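Terminase, large subunit (PDB 2WBN) drives viral DNA into empty capsids as an ATP-powered motor and, through the metal-dependent nuclease domain described here, cuts the phage genome to start and end packaging. Local coordinates at residues A[53-66]-A[103-117]. Numbering follows the deposited sequence.
Sequences QGLDFGYGPDPLAF and YESARIIADSSEPRS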
# COMPACT_ATOMS: atom_id res chain seq x y z
N GLN A 53 -5.13 1.81 5.38
CA GLN A 53 -3.70 2.04 5.52
C GLN A 53 -2.94 0.73 5.67
O GLN A 53 -3.41 -0.21 6.34
CB GLN A 53 -3.40 2.96 6.70
CG GLN A 53 -4.11 4.31 6.62
CD GLN A 53 -3.77 5.23 7.77
OE1 GLN A 53 -3.98 4.90 8.95
NE2 GLN A 53 -3.28 6.39 7.44
N GLY A 54 -1.79 0.66 5.00
CA GLY A 54 -0.91 -0.50 5.05
C GLY A 54 0.53 -0.13 5.33
O GLY A 54 0.95 1.01 5.10
N LEU A 55 1.29 -1.08 5.84
CA LEU A 55 2.68 -0.83 6.20
C LEU A 55 3.50 -2.07 5.96
O LEU A 55 3.17 -3.14 6.47
CB LEU A 55 2.78 -0.39 7.66
CG LEU A 55 4.20 -0.21 8.21
CD1 LEU A 55 4.97 0.86 7.46
CD2 LEU A 55 4.13 0.12 9.69
N ASP A 56 4.55 -1.92 5.17
CA ASP A 56 5.57 -2.91 5.03
C ASP A 56 6.84 -2.37 5.69
O ASP A 56 7.21 -1.24 5.45
CB ASP A 56 5.83 -3.25 3.57
CG ASP A 56 6.76 -4.44 3.41
OD1 ASP A 56 7.98 -4.28 3.65
OD2 ASP A 56 6.27 -5.55 3.12
N PHE A 57 7.49 -3.19 6.51
CA PHE A 57 8.61 -2.72 7.33
C PHE A 57 9.96 -2.63 6.63
O PHE A 57 10.90 -2.02 7.15
CB PHE A 57 8.75 -3.59 8.59
CG PHE A 57 7.65 -3.36 9.58
CD1 PHE A 57 6.67 -4.32 9.78
CD2 PHE A 57 7.58 -2.17 10.30
CE1 PHE A 57 5.64 -4.10 10.70
CE2 PHE A 57 6.56 -1.94 11.21
CZ PHE A 57 5.58 -2.91 11.40
N GLY A 58 10.07 -3.23 5.45
CA GLY A 58 11.36 -3.29 4.79
C GLY A 58 12.18 -4.40 5.42
O GLY A 58 11.87 -4.89 6.50
N TYR A 59 13.23 -4.79 4.73
CA TYR A 59 14.06 -5.89 5.11
C TYR A 59 15.25 -5.85 4.16
O TYR A 59 15.09 -5.71 2.94
CB TYR A 59 13.30 -7.21 4.99
CG TYR A 59 14.13 -8.44 5.32
CD1 TYR A 59 14.76 -8.56 6.54
CD2 TYR A 59 14.30 -9.47 4.40
CE1 TYR A 59 15.54 -9.67 6.84
CE2 TYR A 59 15.07 -10.59 4.69
CZ TYR A 59 15.68 -10.69 5.91
OH TYR A 59 16.45 -11.81 6.20
N GLY A 60 16.46 -5.95 4.71
CA GLY A 60 17.68 -5.80 3.93
C GLY A 60 17.67 -4.40 3.35
O GLY A 60 17.37 -3.44 4.07
N PRO A 61 17.95 -4.27 2.04
CA PRO A 61 17.96 -2.95 1.42
C PRO A 61 16.57 -2.40 1.10
O PRO A 61 16.46 -1.23 0.75
CB PRO A 61 18.71 -3.21 0.11
CG PRO A 61 18.30 -4.61 -0.26
CD PRO A 61 18.16 -5.35 1.05
N ASP A 62 15.53 -3.23 1.23
CA ASP A 62 14.17 -2.83 0.90
C ASP A 62 13.61 -1.82 1.90
O ASP A 62 13.90 -1.91 3.11
CB ASP A 62 13.28 -4.06 0.82
CG ASP A 62 13.66 -4.95 -0.33
OD1 ASP A 62 14.60 -4.58 -1.08
OD2 ASP A 62 13.04 -6.00 -0.49
N PRO A 63 12.88 -0.81 1.39
CA PRO A 63 12.41 0.26 2.26
C PRO A 63 11.16 -0.09 3.06
O PRO A 63 10.33 -0.89 2.62
CB PRO A 63 12.07 1.38 1.29
CG PRO A 63 11.59 0.65 0.06
CD PRO A 63 12.39 -0.64 0.01
N LEU A 64 11.00 0.59 4.18
CA LEU A 64 9.71 0.65 4.83
C LEU A 64 8.79 1.44 3.89
O LEU A 64 9.22 2.41 3.27
CB LEU A 64 9.84 1.35 6.19
CG LEU A 64 8.53 1.71 6.93
CD1 LEU A 64 8.82 1.65 8.45
CD2 LEU A 64 8.01 3.10 6.54
N ALA A 65 7.56 0.98 3.74
CA ALA A 65 6.56 1.66 2.89
C ALA A 65 5.22 1.72 3.60
O ALA A 65 4.60 0.67 3.88
CB ALA A 65 6.44 0.95 1.55
N PHE A 66 4.82 2.94 3.97
CA PHE A 66 3.51 3.24 4.53
C PHE A 66 2.61 3.80 3.42
O PHE A 66 3.03 4.71 2.69
CB PHE A 66 3.62 4.28 5.65
CG PHE A 66 2.30 4.81 6.12
CD1 PHE A 66 1.52 4.08 7.01
CD2 PHE A 66 1.82 6.02 5.66
CE1 PHE A 66 0.30 4.57 7.44
CE2 PHE A 66 0.59 6.52 6.08
CZ PHE A 66 -0.17 5.78 6.97
N TYR A 103 -3.01 10.65 11.10
CA TYR A 103 -3.39 9.38 10.49
C TYR A 103 -3.50 8.28 11.55
O TYR A 103 -3.73 7.12 11.22
CB TYR A 103 -2.35 8.96 9.44
CG TYR A 103 -2.21 9.86 8.23
CD1 TYR A 103 -3.22 10.76 7.86
CD2 TYR A 103 -1.06 9.80 7.44
CE1 TYR A 103 -3.08 11.56 6.74
CE2 TYR A 103 -0.93 10.60 6.33
CZ TYR A 103 -1.93 11.47 5.98
OH TYR A 103 -1.77 12.27 4.87
N GLU A 104 -3.39 8.66 12.83
CA GLU A 104 -3.33 7.69 13.94
C GLU A 104 -4.72 7.09 14.19
O GLU A 104 -4.84 6.02 14.79
CB GLU A 104 -2.86 8.34 15.25
CG GLU A 104 -1.98 9.60 15.10
CD GLU A 104 -2.31 10.66 16.14
OE1 GLU A 104 -2.58 11.82 15.75
OE2 GLU A 104 -2.28 10.31 17.34
N SER A 105 -5.75 7.82 13.77
CA SER A 105 -7.12 7.46 14.07
C SER A 105 -7.69 6.42 13.11
O SER A 105 -8.74 5.86 13.36
CB SER A 105 -8.00 8.71 14.08
OG SER A 105 -7.82 9.45 12.88
N ALA A 106 -7.00 6.18 11.99
CA ALA A 106 -7.37 5.11 11.08
C ALA A 106 -6.42 3.94 11.28
O ALA A 106 -5.23 4.12 11.57
CB ALA A 106 -7.34 5.59 9.63
N ARG A 107 -6.96 2.74 11.13
CA ARG A 107 -6.20 1.52 11.36
C ARG A 107 -5.07 1.34 10.36
O ARG A 107 -5.24 1.64 9.19
CB ARG A 107 -7.14 0.33 11.24
CG ARG A 107 -6.47 -0.99 11.51
CD ARG A 107 -7.47 -2.04 11.83
NE ARG A 107 -8.30 -2.36 10.67
CZ ARG A 107 -9.33 -3.21 10.70
NH1 ARG A 107 -9.66 -3.82 11.83
NH2 ARG A 107 -10.03 -3.44 9.60
N ILE A 108 -3.94 0.81 10.83
CA ILE A 108 -2.82 0.40 9.96
C ILE A 108 -2.67 -1.12 10.02
O ILE A 108 -2.51 -1.70 11.11
CB ILE A 108 -1.49 1.09 10.37
CG1 ILE A 108 -1.63 2.61 10.33
CG2 ILE A 108 -0.32 0.63 9.46
CD1 ILE A 108 -0.49 3.37 11.00
N ILE A 109 -2.78 -1.77 8.86
CA ILE A 109 -2.53 -3.19 8.74
C ILE A 109 -1.08 -3.33 8.31
O ILE A 109 -0.67 -2.77 7.28
CB ILE A 109 -3.49 -3.91 7.77
CG1 ILE A 109 -4.95 -3.72 8.23
CG2 ILE A 109 -3.20 -5.41 7.76
CD1 ILE A 109 -6.01 -4.44 7.36
N ALA A 110 -0.30 -4.06 9.11
CA ALA A 110 1.13 -4.12 8.93
C ALA A 110 1.65 -5.51 8.64
O ALA A 110 1.18 -6.51 9.19
CB ALA A 110 1.85 -3.54 10.16
N ASP A 111 2.66 -5.53 7.78
CA ASP A 111 3.59 -6.63 7.55
C ASP A 111 3.82 -7.48 8.81
O ASP A 111 4.53 -7.07 9.72
CB ASP A 111 4.89 -5.97 7.03
CG ASP A 111 6.09 -6.90 6.93
OD1 ASP A 111 5.96 -8.15 6.99
OD2 ASP A 111 7.22 -6.33 6.79
N SER A 112 3.24 -8.69 8.83
CA SER A 112 3.24 -9.52 10.03
C SER A 112 4.56 -10.28 10.24
O SER A 112 4.71 -10.96 11.24
CB SER A 112 2.05 -10.49 10.04
OG SER A 112 2.17 -11.46 9.01
N SER A 113 5.53 -10.14 9.32
CA SER A 113 6.84 -10.79 9.47
C SER A 113 7.71 -10.14 10.56
O SER A 113 8.71 -10.73 10.98
CB SER A 113 7.62 -10.78 8.14
OG SER A 113 8.12 -9.49 7.85
N GLU A 114 7.31 -8.96 11.02
CA GLU A 114 8.04 -8.24 12.06
C GLU A 114 7.12 -8.00 13.28
O GLU A 114 6.73 -6.86 13.55
CB GLU A 114 8.58 -6.93 11.49
CG GLU A 114 9.54 -7.13 10.30
CD GLU A 114 10.48 -5.94 10.06
OE1 GLU A 114 10.67 -5.09 10.96
OE2 GLU A 114 11.05 -5.88 8.96
N PRO A 115 6.75 -9.07 13.99
CA PRO A 115 5.81 -8.90 15.12
C PRO A 115 6.30 -7.92 16.19
O PRO A 115 5.49 -7.24 16.79
CB PRO A 115 5.64 -10.31 15.66
CG PRO A 115 6.84 -11.06 15.19
CD PRO A 115 7.19 -10.46 13.85
N ARG A 116 7.61 -7.82 16.40
CA ARG A 116 8.13 -6.93 17.45
C ARG A 116 8.20 -5.47 16.96
O ARG A 116 8.21 -4.55 17.78
CB ARG A 116 9.49 -7.40 17.95
CG ARG A 116 9.62 -8.91 18.27
CD ARG A 116 8.51 -9.46 19.13
NE ARG A 116 8.82 -9.48 20.54
CZ ARG A 116 8.33 -8.68 21.47
NH1 ARG A 116 7.48 -7.71 21.16
NH2 ARG A 116 8.71 -8.82 22.73
N SER A 117 8.26 -5.26 15.65
CA SER A 117 8.17 -3.90 15.09
C SER A 117 6.77 -3.36 15.30
O SER A 117 6.59 -2.20 15.61
CB SER A 117 8.53 -3.85 13.62
OG SER A 117 9.89 -4.21 13.45
O HOH W 1 -7.14 2.00 7.55
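D111 OD1 is held by S113 N and, at 2.7 Å, by S113 OG, both from the same face of its carboxylate, the backbone bond closing an Asx turn; D111 OD2 takes F57 N across the contact through its anti lone pair (3.2 Å). With CG anti to the backbone N, a chi1 of 170° carries the carboxylate to F57 N, and the bonds at both oxygens restrain its rotation. D56, on the neighbouring chain segment, is restrained in a similar way: its OD1 accepts from G58 N in a second Asx turn, and OD2 from the hydroxyl of Y197. The parallel register sets the two acids side by side, D56 OD1 being 3.8 Å from D111 OD2, with their carboxylate planes only 20° apart.

Strands 53-56 and 108-110 are parallel neighbours in the mixed RNase H-like sheet, with 130-132 beyond 108-110. I109 N bonds to Q53 O, L55 N to I109 O, and a short bond of 2.8 Å from D111 N to L55 O ends the ladder. On one sheet face L55 CB lies 3.7 Å from I108 CG2. The F57 ring adds to that layer, with S117 CB over one face in a CH-pi contact, L55 CG on the other, and D111 O at its edge; through S117 the ring joins the first turn of helix 115-124 to the sheet.

Two carboxylates this close suit a cation-binding site: D56 and D111 bind the first catalytic manganese, and D56 also binds the second with H190 and D193.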